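Local coordinates for protein Vv2_1132 (Vibrio vulnificus CMCP6, PDB 5Y9S) that probably regulates transcription as a tetrameric LysR-type protein, with winged helix-turn-helix domains for binding DNA and regulatory domains of the ligand-sensing type, at residues F17-M21 / P54-R58; T108-L114 / L154-N158; A124-L130 / Q296-E300; E180-V185 / V248-H254. All blocks are in the same frame, centred on the assembly; numbering follows the deposited sequence.

Contact 1: residues F17-M21 / P54-R58; sequences FLSLM and PLFDR
F17 O lies in the plane of the F56 ring, at its edge, and also accepts the helix bond from M21 N (3.0 Å). The rest of the contact is apolar. L20 comes at F56 from the opposite direction and lays CD2 over the middle of one face, 3.5 Å from the ring centroid and 6° off the ring normal. This is a close CH-pi contact. CG of L20 is anti to its backbone N (chi1 157°), which swings the branch off helix 11-22 onto the ring. F17 CD1 touches F56 CZ at 3.4 Å. The two rings are oblique, with planes at 47°, so they are neither stacked nor edge-to-face. L55 CD1 lies 4.2 Å from F17 CD1.

F56 starts strand 56-57, which pairs with strand 64-65 in the wing of the winged helix-turn-helix domain. E48 OE1 accepts from both L55 N and F56 N, which holds the start of the wing to helix 37-51. F72 meets the F17 ring edge-to-face. No hydrogen bond joins the two segments, so the wing is probably held to the first helix by the hydrophobic effect and close ring packing.

Contact 2: residues T108-L114 / L154-N158; sequences TLAVNLL and LFTYN
L109 meets F155, T156 and Y157, and so packs helix 107-112 on strand 153-157. Both belong to the alpha/beta fold of the LysR substrate-binding domain, which is related to periplasmic binding proteins. The short helix follows strand 100-105, the parallel neighbour of 153-157. Helix and strand axes are 9.4 Å apart and run at 107° to each other.

CB of L109 points at the strand. CG sits beside the backbone N, anti to the carbonyl carbon (chi1 -66°), and its two methyls go to different residues. CD1 reaches the strand backbone, 3.8 Å from F155 O and 3.9 Å from T156 CA. CD2 goes to the end of the tyrosine, 3.4 Å from Y157 OH, and approaches that ring obliquely.

L114 serves the other aromatic of the strand. Its CD2 sits over the centre of one F155 face, 3.6 Å from the centroid and 9° off the normal, in a CH-pi contact. L113 CD2 comes to the same ring obliquely. I103 of strand 100-105 and C283 of strand 277-286 also pack on F155, so this ring is part of the domain core. The Y157 ring lies nearly parallel to that of F210. A110 O, on the same short helix, is hydrogen-bonded to S237 OG of the second subunit.

A water in the plane of the Y157 ring, at its edge, lies 2.6 Å from Y157 OH and makes a weak bond of 3.2 Å to T108 OG1.

Contact 3: residues A124-L130 / Q296-E300; sequences ALSHLNL and QFWQE
F297 is the main bump of this contact, and L125, L128 and L130 form the hollow that takes it. With CG anti to the backbone N (chi1 -166°), the ring leans from helix 292-300 into the leucines. L125 CD2 touches F297 CD2 at 3.7 Å. L130 CD2 touches F297 CE2 at 3.6 Å. Both methyls meet the ring obliquely. L128 CD1 comes near the plane of the ring, at its edge, by the CB of F297.

Smaller knobs fill in around this centre. A124 CB rests on E300 CG at 3.8 Å, at the solvent side. Q296 reaches out with an extended chain beyond CG and passes L128, whose CD2 lies 3.5 Å from Q296 OE1. L128 CG also lies over one face of the H127 imidazole, toward its rim. H127 NE2 is modelled as donating to Q296 OE1, but at 2.4 Å the length is doubtful.

L125 and L128 are the two ends of a type I turn, closed by L128 N to L125 O (2.9 Å), between helix 122-125 and strand 129-134. L130 is on that strand. The contact thus packs the C-terminal helix of the regulatory domain on a helix-to-strand connection. I103 and F155 also pack on F297. L130 pairs with a strand of the second subunit, so the sheet continues across that interface.

The buried centre is leucine on phenylalanine and probably depends on fit. H127 and Q296 lie at the exposed border, and E300 is partly exposed.

Contact 4: residues E180-V185 / V248-H254; sequences EKVVPV and VAWVPMH
P184 CB lies over one face of the W250 indole, 3.5 Å from the centroid of the six-membered ring and 22° off its normal, in a CH-pi contact. V182 O is near the indole plane, at its edge. W250 NE1 is hydrogen-bonded to W275 O. Near the start of segment 180-185, E180 OE1 meets the edge of the H254 imidazole. H254 ND1 donates to it at 2.6 Å and 162°, on the syn lone pair. Carboxylate and ring are nearly coplanar. E180 OE2 takes a weak second bond from H254 N, so both oxygens are engaged.

Strands 172-186 and 248-252 run antiparallel in the sheet of the regulatory domain. V183 with V251 and V185 with A249 are hydrogen-bonded pairs. V182 with P252 and P184 with W250 are non-hydrogen-bonded pairs, so neither proline has to give an N-H to the partner strand. V185 N to A249 O is the shortest of the backbone bonds here, at 2.7 Å. V182, P184, W250 and P252 share one face, and V215 of helix 210-220 covers V182 and W250. On the other face V185 CG2 touches V251 CG2 at 3.8 Å. Past the strand, M253 N donates to K181 O (3.0 Å), nearly in line with the carbonyl.

From the N terminus, contact 1 closes first, within the DNA-binding domain. Helix 67-90 then leads to the regulatory domain, where the other three contacts lie. The centres of contacts 1 and 2 are about 46 Å apart. Contact 2 closes a loop of about 40 residues back to strand 153-157. Contact 3 opens within that loop and closes only at the C-terminal helix, so the two cross. They meet where F155 CZ packs 4.0 Å from F297 CE1. Contact 4 follows contact 2 and falls wholly within the span of contact 3. Contact 2 touches contact 4 through Y157 and H254. Contacts 2, 3 and 4 reach one mixed sheet, and contacts 1, 2 and 3 also touch the second subunit.

Contact 1: residues F17-M21 / P54-R58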
loop_
_atom_site.group_PDB
_atom_site.type_symbol
_atom_site.label_atom_id
_atom_site.label_comp_id
_atom_site.label_asym_id
_atom_site.label_seq_id
_atom_site.Cartn_x
_atom_site.Cartn_y
_atom_site.Cartn_z
ATOM N N PHE D 17 13.333 12.341 -2.421
ATOM C CA PHE D 17 12.277 13.281 -2.081
ATOM C C PHE D 17 12.145 13.435 -0.565
ATOM O O PHE D 17 12.207 14.551 -0.041
ATOM C CB PHE D 17 10.962 12.836 -2.708
ATOM C CG PHE D 17 9.777 13.558 -2.151
ATOM C CD1 PHE D 17 9.375 14.777 -2.676
ATOM C CD2 PHE D 17 9.065 13.021 -1.080
ATOM C CE1 PHE D 17 8.280 15.451 -2.149
ATOM C CE2 PHE D 17 7.984 13.699 -0.537
ATOM C CZ PHE D 17 7.584 14.917 -1.084
ATOM N N LEU D 18 11.928 12.325 0.153
ATOM C CA LEU D 18 11.809 12.388 1.611
ATOM C C LEU D 18 13.001 13.118 2.232
ATOM O O LEU D 18 12.839 14.019 3.071
ATOM C CB LEU D 18 11.708 10.981 2.184
ATOM C CG LEU D 18 10.455 10.160 1.818
ATOM C CD1 LEU D 18 10.191 9.064 2.823
ATOM C CD2 LEU D 18 9.225 11.020 1.718
ATOM N N SER D 19 14.214 12.761 1.798
ATOM C CA SER D 19 15.412 13.328 2.415
ATOM C C SER D 19 15.485 14.839 2.224
ATOM O O SER D 19 15.905 15.554 3.137
ATOM C CB SER D 19 16.678 12.661 1.873
ATOM O OG SER D 19 17.794 13.504 2.098
ATOM N N LEU D 20 15.078 15.355 1.059
ATOM C CA LEU D 20 15.122 16.808 0.911
ATOM C C LEU D 20 13.949 17.477 1.612
ATOM O O LEU D 20 14.055 18.637 2.004
ATOM C CB LEU D 20 15.181 17.215 -0.580
ATOM C CG LEU D 20 14.696 18.617 -0.979
ATOM C CD1 LEU D 20 15.569 19.687 -0.375
ATOM C CD2 LEU D 20 14.709 18.758 -2.484
ATOM N N MET D 21 12.841 16.766 1.821
ATOM C CA MET D 21 11.743 17.357 2.586
ATOM C C MET D 21 12.127 17.571 4.045
ATOM O O MET D 21 11.744 18.583 4.643
ATOM C CB MET D 21 10.502 16.478 2.487
ATOM C CG MET D 21 9.300 16.987 3.288
ATOM S SD MET D 21 7.979 15.730 3.456
ATOM C CE MET D 21 6.828 16.558 4.589
ATOM N N PRO D 54 5.863 20.750 -10.099
ATOM C CA PRO D 54 6.933 21.000 -9.133
ATOM C C PRO D 54 6.522 20.490 -7.753
ATOM O O PRO D 54 5.416 20.745 -7.279
ATOM C CB PRO D 54 7.112 22.531 -9.169
ATOM C CG PRO D 54 5.819 23.066 -9.724
ATOM C CD PRO D 54 5.261 22.004 -10.605
ATOM N N LEU D 55 7.403 19.724 -7.133
ATOM C CA LEU D 55 7.129 19.262 -5.777
ATOM C C LEU D 55 7.671 20.233 -4.741
ATOM O O LEU D 55 7.055 20.414 -3.686
ATOM C CB LEU D 55 7.726 17.871 -5.574
ATOM C CG LEU D 55 7.140 16.868 -6.565
ATOM C CD1 LEU D 55 7.842 15.458 -6.531
ATOM C CD2 LEU D 55 5.661 16.748 -6.255
ATOM N N PHE D 56 8.791 20.882 -5.040
ATOM C CA PHE D 56 9.459 21.773 -4.104
ATOM C C PHE D 56 9.335 23.201 -4.590
ATOM O O PHE D 56 9.502 23.485 -5.784
ATOM C CB PHE D 56 10.925 21.377 -3.921
ATOM C CG PHE D 56 11.089 20.007 -3.319
ATOM C CD1 PHE D 56 11.045 19.831 -1.937
ATOM C CD2 PHE D 56 11.228 18.896 -4.128
ATOM C CE1 PHE D 56 11.168 18.551 -1.381
ATOM C CE2 PHE D 56 11.363 17.625 -3.579
ATOM C CZ PHE D 56 11.336 17.461 -2.206
ATOM N N ASP D 57 8.964 24.077 -3.675
ATOM C CA ASP D 57 9.150 25.506 -3.872
ATOM C C ASP D 57 10.618 25.783 -3.576
ATOM O O ASP D 57 11.031 25.804 -2.415
ATOM C CB ASP D 57 8.233 26.296 -2.952
ATOM C CG ASP D 57 8.179 27.755 -3.308
ATOM O OD1 ASP D 57 7.073 28.329 -3.190
ATOM O OD2 ASP D 57 9.230 28.308 -3.718
ATOM N N ARG D 58 11.423 25.982 -4.617
ATOM C CA ARG D 58 12.853 26.116 -4.373
ATOM C C ARG D 58 13.273 27.540 -4.018
ATOM O O ARG D 58 14.397 27.739 -3.540
ATOM C CB ARG D 58 13.633 25.577 -5.583
ATOM C CG ARG D 58 13.652 24.027 -5.594
ATOM C CD ARG D 58 14.339 23.437 -6.826
ATOM N NE ARG D 58 13.716 23.866 -8.070
ATOM C CZ ARG D 58 14.386 24.175 -9.182
ATOM N NH1 ARG D 58 15.719 24.118 -9.210
ATOM N NH2 ARG D 58 13.722 24.555 -10.281
#

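Contact 2: residues T108-L114 / L154-N158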
loop_
_atom_site.group_PDB
_atom_site.type_symbol
_atom_site.label_atom_id
_atom_site.label_comp_id
_atom_site.label_asym_id
_atom_site.label_seq_id
_atom_site.Cartn_x
_atom_site.Cartn_y
_atom_site.Cartn_z
ATOM N N THR D 108 15.327 -9.873 28.119
ATOM C CA THR D 108 15.918 -9.935 29.451
ATOM C C THR D 108 17.052 -10.947 29.486
ATOM O O THR D 108 18.159 -10.643 29.942
ATOM C CB THR D 108 14.851 -10.283 30.491
ATOM O OG1 THR D 108 14.279 -11.561 30.183
ATOM C CG2 THR D 108 13.743 -9.245 30.476
ATOM N N LEU D 109 16.799 -12.152 28.970
ATOM C CA LEU D 109 17.811 -13.198 29.013
ATOM C C LEU D 109 19.057 -12.790 28.253
ATOM O O LEU D 109 20.163 -13.227 28.591
ATOM C CB LEU D 109 17.237 -14.496 28.446
ATOM C CG LEU D 109 16.100 -15.161 29.228
ATOM C CD1 LEU D 109 15.690 -16.454 28.552
ATOM C CD2 LEU D 109 16.543 -15.416 30.664
ATOM N N ALA D 110 18.905 -11.924 27.248
ATOM C CA ALA D 110 20.033 -11.554 26.404
ATOM C C ALA D 110 21.090 -10.717 27.127
ATOM O O ALA D 110 22.218 -10.628 26.630
ATOM C CB ALA D 110 19.530 -10.801 25.170
ATOM N N VAL D 111 20.772 -10.095 28.269
ATOM C CA VAL D 111 21.734 -9.221 28.927
ATOM C C VAL D 111 22.284 -9.811 30.221
ATOM O O VAL D 111 23.448 -9.563 30.550
ATOM C CB VAL D 111 21.164 -7.802 29.172
ATOM C CG1 VAL D 111 20.415 -7.301 27.956
ATOM C CG2 VAL D 111 20.266 -7.752 30.392
ATOM N N ASN D 112 21.507 -10.604 30.952
ATOM C CA ASN D 112 21.946 -11.103 32.249
ATOM C C ASN D 112 22.124 -12.612 32.277
ATOM O O ASN D 112 22.607 -13.147 33.285
ATOM C CB ASN D 112 20.957 -10.672 33.337
ATOM C CG ASN D 112 19.535 -10.614 32.823
ATOM O OD1 ASN D 112 19.014 -11.610 32.307
ATOM N ND2 ASN D 112 18.901 -9.439 32.936
ATOM N N LEU D 113 21.768 -13.319 31.203
ATOM C CA LEU D 113 22.050 -14.745 31.118
ATOM C C LEU D 113 23.136 -15.048 30.095
ATOM O O LEU D 113 24.190 -15.571 30.461
ATOM C CB LEU D 113 20.778 -15.540 30.793
ATOM C CG LEU D 113 20.978 -17.058 30.882
ATOM C CD1 LEU D 113 21.114 -17.476 32.333
ATOM C CD2 LEU D 113 19.837 -17.816 30.209
ATOM N N LEU D 114 22.916 -14.714 28.822
ATOM C CA LEU D 114 23.864 -15.130 27.789
ATOM C C LEU D 114 25.284 -14.617 28.029
ATOM O O LEU D 114 26.219 -15.436 28.016
ATOM C CB LEU D 114 23.314 -14.729 26.412
ATOM C CG LEU D 114 22.012 -15.473 26.096
ATOM C CD1 LEU D 114 21.565 -15.217 24.685
ATOM C CD2 LEU D 114 22.176 -16.972 26.336
ATOM N N LEU D 154 17.737 -21.469 21.003
ATOM C CA LEU D 154 16.719 -20.642 21.624
ATOM C C LEU D 154 16.823 -20.832 23.130
ATOM O O LEU D 154 16.792 -21.964 23.618
ATOM C CB LEU D 154 15.330 -21.020 21.102
ATOM C CG LEU D 154 14.164 -20.592 21.982
ATOM C CD1 LEU D 154 13.838 -19.099 21.783
ATOM C CD2 LEU D 154 12.946 -21.468 21.732
ATOM N N PHE D 155 16.990 -19.738 23.860
ATOM C CA PHE D 155 16.961 -19.762 25.319
ATOM C C PHE D 155 15.626 -19.207 25.781
ATOM O O PHE D 155 15.166 -18.189 25.253
ATOM C CB PHE D 155 18.107 -18.940 25.894
ATOM C CG PHE D 155 19.437 -19.562 25.693
ATOM C CD1 PHE D 155 20.116 -19.393 24.499
ATOM C CD2 PHE D 155 20.011 -20.332 26.688
ATOM C CE1 PHE D 155 21.348 -19.980 24.298
ATOM C CE2 PHE D 155 21.243 -20.925 26.498
ATOM C CZ PHE D 155 21.914 -20.756 25.304
ATOM N N THR D 156 14.996 -19.876 26.745
ATOM C CA THR D 156 13.665 -19.455 27.171
ATOM C C THR D 156 13.354 -20.017 28.551
ATOM O O THR D 156 13.974 -20.980 29.008
ATOM C CB THR D 156 12.594 -19.905 26.168
ATOM O OG1 THR D 156 11.347 -19.256 26.456
ATOM C CG2 THR D 156 12.419 -21.417 26.235
ATOM N N TYR D 157 12.394 -19.382 29.215
ATOM C CA TYR D 157 11.796 -19.917 30.433
ATOM C C TYR D 157 10.783 -21.002 30.070
ATOM O O TYR D 157 10.136 -20.941 29.018
ATOM C CB TYR D 157 11.102 -18.807 31.234
ATOM C CG TYR D 157 11.990 -17.679 31.754
ATOM C CD1 TYR D 157 12.929 -17.915 32.750
ATOM C CD2 TYR D 157 11.875 -16.382 31.255
ATOM C CE1 TYR D 157 13.740 -16.907 33.233
ATOM C CE2 TYR D 157 12.684 -15.354 31.732
ATOM C CZ TYR D 157 13.621 -15.633 32.725
ATOM O OH TYR D 157 14.439 -14.649 33.224
ATOM N N ASN D 158 10.648 -21.997 30.952
ATOM C CA ASN D 158 9.857 -23.189 30.635
ATOM C C ASN D 158 8.419 -22.818 30.293
ATOM O O ASN D 158 7.882 -21.822 30.771
ATOM C CB ASN D 158 9.866 -24.170 31.805
ATOM C CG ASN D 158 9.227 -23.585 33.045
ATOM O OD1 ASN D 158 8.023 -23.327 33.071
ATOM N ND2 ASN D 158 10.034 -23.355 34.079
HETATM O O HOH W 1 14.743 -12.115 33.345
#

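Contact 3: residues A124-L130 / Q296-E300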
loop_
_atom_site.group_PDB
_atom_site.type_symbol
_atom_site.label_atom_id
_atom_site.label_comp_id
_atom_site.label_asym_id
_atom_site.label_seq_id
_atom_site.Cartn_x
_atom_site.Cartn_y
_atom_site.Cartn_z
ATOM N N ALA D 124 36.788 -21.896 25.843
ATOM C CA ALA D 124 36.100 -22.931 25.078
ATOM C C ALA D 124 35.364 -22.340 23.877
ATOM O O ALA D 124 35.435 -22.885 22.769
ATOM C CB ALA D 124 35.134 -23.702 25.981
ATOM N N LEU D 125 34.668 -21.220 24.071
ATOM C CA LEU D 125 33.845 -20.607 23.032
ATOM C C LEU D 125 34.529 -19.452 22.309
ATOM O O LEU D 125 33.939 -18.890 21.379
ATOM C CB LEU D 125 32.527 -20.097 23.630
ATOM C CG LEU D 125 31.605 -21.036 24.414
ATOM C CD1 LEU D 125 30.556 -20.214 25.154
ATOM C CD2 LEU D 125 30.947 -22.058 23.496
ATOM N N SER D 126 35.742 -19.075 22.714
ATOM C CA SER D 126 36.376 -17.884 22.159
ATOM C C SER D 126 36.453 -17.931 20.640
ATOM O O SER D 126 36.360 -16.891 19.979
ATOM C CB SER D 126 37.775 -17.721 22.761
ATOM O OG SER D 126 38.685 -17.145 21.837
ATOM N N HIS D 127 36.602 -19.129 20.072
ATOM C CA HIS D 127 36.795 -19.304 18.635
ATOM C C HIS D 127 35.495 -19.234 17.836
ATOM O O HIS D 127 35.553 -19.201 16.600
ATOM C CB HIS D 127 37.491 -20.643 18.372
ATOM C CG HIS D 127 36.620 -21.831 18.632
ATOM N ND1 HIS D 127 36.241 -22.215 19.903
ATOM C CD2 HIS D 127 36.028 -22.705 17.784
ATOM C CE1 HIS D 127 35.465 -23.282 19.826
ATOM N NE2 HIS D 127 35.319 -23.599 18.552
ATOM N N LEU D 128 34.338 -19.221 18.493
ATOM C CA LEU D 128 33.062 -19.086 17.811
ATOM C C LEU D 128 32.682 -17.617 17.701
ATOM O O LEU D 128 33.217 -16.757 18.404
ATOM C CB LEU D 128 31.963 -19.844 18.552
ATOM C CG LEU D 128 32.233 -21.322 18.797
ATOM C CD1 LEU D 128 31.178 -21.893 19.715
ATOM C CD2 LEU D 128 32.271 -22.078 17.471
ATOM N N ASN D 129 31.750 -17.333 16.799
ATOM C CA ASN D 129 31.187 -15.997 16.658
ATOM C C ASN D 129 29.715 -16.065 17.059
ATOM O O ASN D 129 28.917 -16.741 16.400
ATOM C CB ASN D 129 31.360 -15.480 15.229
ATOM C CG ASN D 129 30.732 -14.119 15.032
ATOM O OD1 ASN D 129 30.642 -13.322 15.970
ATOM N ND2 ASN D 129 30.282 -13.844 13.809
ATOM N N LEU D 130 29.356 -15.371 18.134
ATOM C CA LEU D 130 28.021 -15.464 18.718
ATOM C C LEU D 130 27.152 -14.306 18.242
ATOM O O LEU D 130 27.528 -13.138 18.386
ATOM C CB LEU D 130 28.113 -15.474 20.244
ATOM C CG LEU D 130 29.073 -16.559 20.711
ATOM C CD1 LEU D 130 29.393 -16.410 22.186
ATOM C CD2 LEU D 130 28.476 -17.919 20.443
ATOM N N GLN D 296 29.691 -27.576 19.498
ATOM C CA GLN D 296 30.691 -27.116 20.459
ATOM C C GLN D 296 30.053 -26.224 21.514
ATOM O O GLN D 296 30.366 -26.334 22.705
ATOM C CB GLN D 296 31.822 -26.373 19.752
ATOM C CG GLN D 296 32.774 -27.254 18.968
ATOM C CD GLN D 296 33.774 -26.436 18.170
ATOM O OE1 GLN D 296 33.637 -25.220 18.049
ATOM N NE2 GLN D 296 34.784 -27.100 17.623
ATOM N N PHE D 297 29.128 -25.355 21.094
ATOM C CA PHE D 297 28.402 -24.523 22.047
ATOM C C PHE D 297 27.524 -25.368 22.958
ATOM O O PHE D 297 27.548 -25.210 24.185
ATOM C CB PHE D 297 27.547 -23.498 21.306
ATOM C CG PHE D 297 27.039 -22.392 22.187
ATOM C CD1 PHE D 297 25.984 -22.609 23.057
ATOM C CD2 PHE D 297 27.626 -21.136 22.155
ATOM C CE1 PHE D 297 25.519 -21.595 23.869
ATOM C CE2 PHE D 297 27.163 -20.119 22.965
ATOM C CZ PHE D 297 26.111 -20.354 23.824
ATOM N N TRP D 298 26.724 -26.258 22.366
ATOM C CA TRP D 298 25.773 -27.043 23.150
ATOM C C TRP D 298 26.488 -27.944 24.151
ATOM O O TRP D 298 26.105 -28.005 25.325
ATOM C CB TRP D 298 24.888 -27.858 22.208
ATOM C CG TRP D 298 23.886 -28.707 22.890
ATOM C CD1 TRP D 298 24.098 -29.928 23.460
ATOM C CD2 TRP D 298 22.495 -28.413 23.074
ATOM N NE1 TRP D 298 22.925 -30.413 23.987
ATOM C CE2 TRP D 298 21.926 -29.501 23.766
ATOM C CE3 TRP D 298 21.674 -27.338 22.717
ATOM C CZ2 TRP D 298 20.570 -29.544 24.112
ATOM C CZ3 TRP D 298 20.326 -27.382 23.059
ATOM C CH2 TRP D 298 19.791 -28.477 23.754
ATOM N N GLN D 299 27.546 -28.634 23.712
ATOM C CA GLN D 299 28.269 -29.535 24.603
ATOM C C GLN D 299 28.924 -28.796 25.757
ATOM O O GLN D 299 29.310 -29.429 26.745
ATOM C CB GLN D 299 29.322 -30.326 23.820
ATOM C CG GLN D 299 28.901 -31.757 23.490
ATOM C CD GLN D 299 28.101 -31.871 22.192
ATOM O OE1 GLN D 299 28.050 -30.941 21.392
ATOM N NE2 GLN D 299 27.471 -33.022 21.986
ATOM N N GLU D 300 29.052 -27.477 25.668
ATOM C CA GLU D 300 29.673 -26.737 26.756
ATOM C C GLU D 300 28.678 -26.359 27.859
ATOM O O GLU D 300 29.076 -26.248 29.028
ATOM C CB GLU D 300 30.378 -25.498 26.192
ATOM C CG GLU D 300 31.697 -25.161 26.889
ATOM C CD GLU D 300 31.485 -24.740 28.323
ATOM O OE1 GLU D 300 30.604 -23.888 28.563
ATOM O OE2 GLU D 300 32.187 -25.261 29.210
#

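Contact 4: residues E180-V185 / V248-H254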
loop_
_atom_site.group_PDB
_atom_site.type_symbol
_atom_site.label_atom_id
_atom_site.label_comp_id
_atom_site.label_asym_id
_atom_site.label_seq_id
_atom_site.Cartn_x
_atom_site.Cartn_y
_atom_site.Cartn_z
ATOM N N GLU D 180 16.452 -22.129 39.343
ATOM C CA GLU D 180 16.631 -21.098 40.355
ATOM C C GLU D 180 15.253 -20.690 40.846
ATOM O O GLU D 180 14.240 -21.302 40.490
ATOM C CB GLU D 180 17.395 -19.894 39.794
ATOM C CG GLU D 180 16.636 -19.170 38.689
ATOM C CD GLU D 180 17.365 -17.931 38.170
ATOM O OE1 GLU D 180 17.051 -17.467 37.045
ATOM O OE2 GLU D 180 18.259 -17.425 38.881
ATOM N N LYS D 181 15.209 -19.643 41.660
ATOM C CA LYS D 181 13.957 -19.129 42.183
ATOM C C LYS D 181 13.770 -17.681 41.748
ATOM O O LYS D 181 14.735 -16.964 41.438
ATOM C CB LYS D 181 13.908 -19.236 43.715
ATOM C CG LYS D 181 14.331 -20.609 44.298
ATOM C CD LYS D 181 13.147 -21.582 44.403
ATOM C CE LYS D 181 13.337 -22.618 45.517
ATOM N NZ LYS D 181 12.299 -22.475 46.584
ATOM N N VAL D 182 12.514 -17.272 41.695
ATOM C CA VAL D 182 12.146 -15.877 41.540
ATOM C C VAL D 182 11.853 -15.339 42.935
ATOM O O VAL D 182 10.930 -15.806 43.604
ATOM C CB VAL D 182 10.937 -15.717 40.608
ATOM C CG1 VAL D 182 10.409 -14.305 40.694
ATOM C CG2 VAL D 182 11.319 -16.092 39.166
ATOM N N VAL D 183 12.649 -14.381 43.396
ATOM C CA VAL D 183 12.599 -13.993 44.810
ATOM C C VAL D 183 12.171 -12.547 44.983
ATOM O O VAL D 183 12.430 -11.715 44.108
ATOM C CB VAL D 183 13.949 -14.229 45.489
ATOM C CG1 VAL D 183 14.339 -15.701 45.337
ATOM C CG2 VAL D 183 15.014 -13.282 44.912
ATOM N N PRO D 184 11.489 -12.210 46.073
ATOM C CA PRO D 184 11.156 -10.802 46.329
ATOM C C PRO D 184 12.369 -10.086 46.909
ATOM O O PRO D 184 12.990 -10.571 47.858
ATOM C CB PRO D 184 10.016 -10.887 47.345
ATOM C CG PRO D 184 10.307 -12.166 48.102
ATOM C CD PRO D 184 10.953 -13.111 47.111
ATOM N N VAL D 185 12.715 -8.937 46.327
ATOM C CA VAL D 185 13.853 -8.143 46.773
ATOM C C VAL D 185 13.402 -6.727 47.094
ATOM O O VAL D 185 12.378 -6.244 46.597
ATOM C CB VAL D 185 14.989 -8.089 45.732
ATOM C CG1 VAL D 185 15.638 -9.471 45.569
ATOM C CG2 VAL D 185 14.461 -7.513 44.410
ATOM N N VAL D 248 8.906 -3.305 46.362
ATOM C CA VAL D 248 9.367 -4.684 46.328
ATOM C C VAL D 248 9.105 -5.259 44.939
ATOM O O VAL D 248 8.048 -5.022 44.336
ATOM C CB VAL D 248 8.676 -5.506 47.438
ATOM C CG1 VAL D 248 7.181 -5.411 47.305
ATOM C CG2 VAL D 248 9.127 -6.957 47.423
ATOM N N ALA D 249 10.095 -5.972 44.410
ATOM C CA ALA D 249 10.016 -6.652 43.123
ATOM C C ALA D 249 10.318 -8.134 43.306
ATOM O O ALA D 249 11.171 -8.507 44.123
ATOM C CB ALA D 249 11.006 -6.044 42.121
ATOM N N TRP D 250 9.598 -8.978 42.563
ATOM C CA TRP D 250 9.933 -10.396 42.433
ATOM C C TRP D 250 10.768 -10.553 41.165
ATOM O O TRP D 250 10.308 -10.220 40.065
ATOM C CB TRP D 250 8.675 -11.277 42.377
ATOM C CG TRP D 250 8.197 -11.771 43.757
ATOM C CD1 TRP D 250 8.357 -13.026 44.292
ATOM C CD2 TRP D 250 7.508 -11.002 44.752
ATOM N NE1 TRP D 250 7.817 -13.070 45.559
ATOM C CE2 TRP D 250 7.280 -11.845 45.856
ATOM C CE3 TRP D 250 7.063 -9.680 44.813
ATOM C CZ2 TRP D 250 6.628 -11.406 47.010
ATOM C CZ3 TRP D 250 6.405 -9.243 45.964
ATOM C CH2 TRP D 250 6.203 -10.097 47.040
ATOM N N VAL D 251 12.001 -11.029 41.325
ATOM C CA VAL D 251 12.953 -11.111 40.215
ATOM C C VAL D 251 13.731 -12.409 40.316
ATOM O O VAL D 251 13.975 -12.949 41.405
ATOM C CB VAL D 251 13.945 -9.927 40.209
ATOM C CG1 VAL D 251 13.226 -8.612 39.975
ATOM C CG2 VAL D 251 14.773 -9.900 41.509
ATOM N N PRO D 252 14.138 -12.934 39.168
ATOM C CA PRO D 252 14.951 -14.154 39.158
ATOM C C PRO D 252 16.285 -13.917 39.845
ATOM O O PRO D 252 16.871 -12.841 39.733
ATOM C CB PRO D 252 15.132 -14.442 37.662
ATOM C CG PRO D 252 13.966 -13.791 37.019
ATOM C CD PRO D 252 13.665 -12.566 37.827
ATOM N N MET D 253 16.759 -14.939 40.566
ATOM C CA MET D 253 18.046 -14.808 41.243
ATOM C C MET D 253 19.146 -14.388 40.286
ATOM O O MET D 253 19.992 -13.573 40.644
ATOM C CB MET D 253 18.456 -16.121 41.937
ATOM C CG MET D 253 17.831 -16.371 43.292
ATOM S SD MET D 253 18.496 -15.248 44.521
ATOM C CE MET D 253 20.227 -15.639 44.563
ATOM N N HIS D 254 19.159 -14.921 39.061
ATOM C CA HIS D 254 20.337 -14.699 38.224
ATOM C C HIS D 254 20.491 -13.244 37.787
ATOM O O HIS D 254 21.571 -12.854 37.321
ATOM C CB HIS D 254 20.310 -15.620 36.994
ATOM C CG HIS D 254 19.431 -15.134 35.887
ATOM N ND1 HIS D 254 18.115 -15.521 35.753
ATOM C CD2 HIS D 254 19.683 -14.289 34.861
ATOM C CE1 HIS D 254 17.595 -14.939 34.684
ATOM N NE2 HIS D 254 18.524 -14.180 34.130
#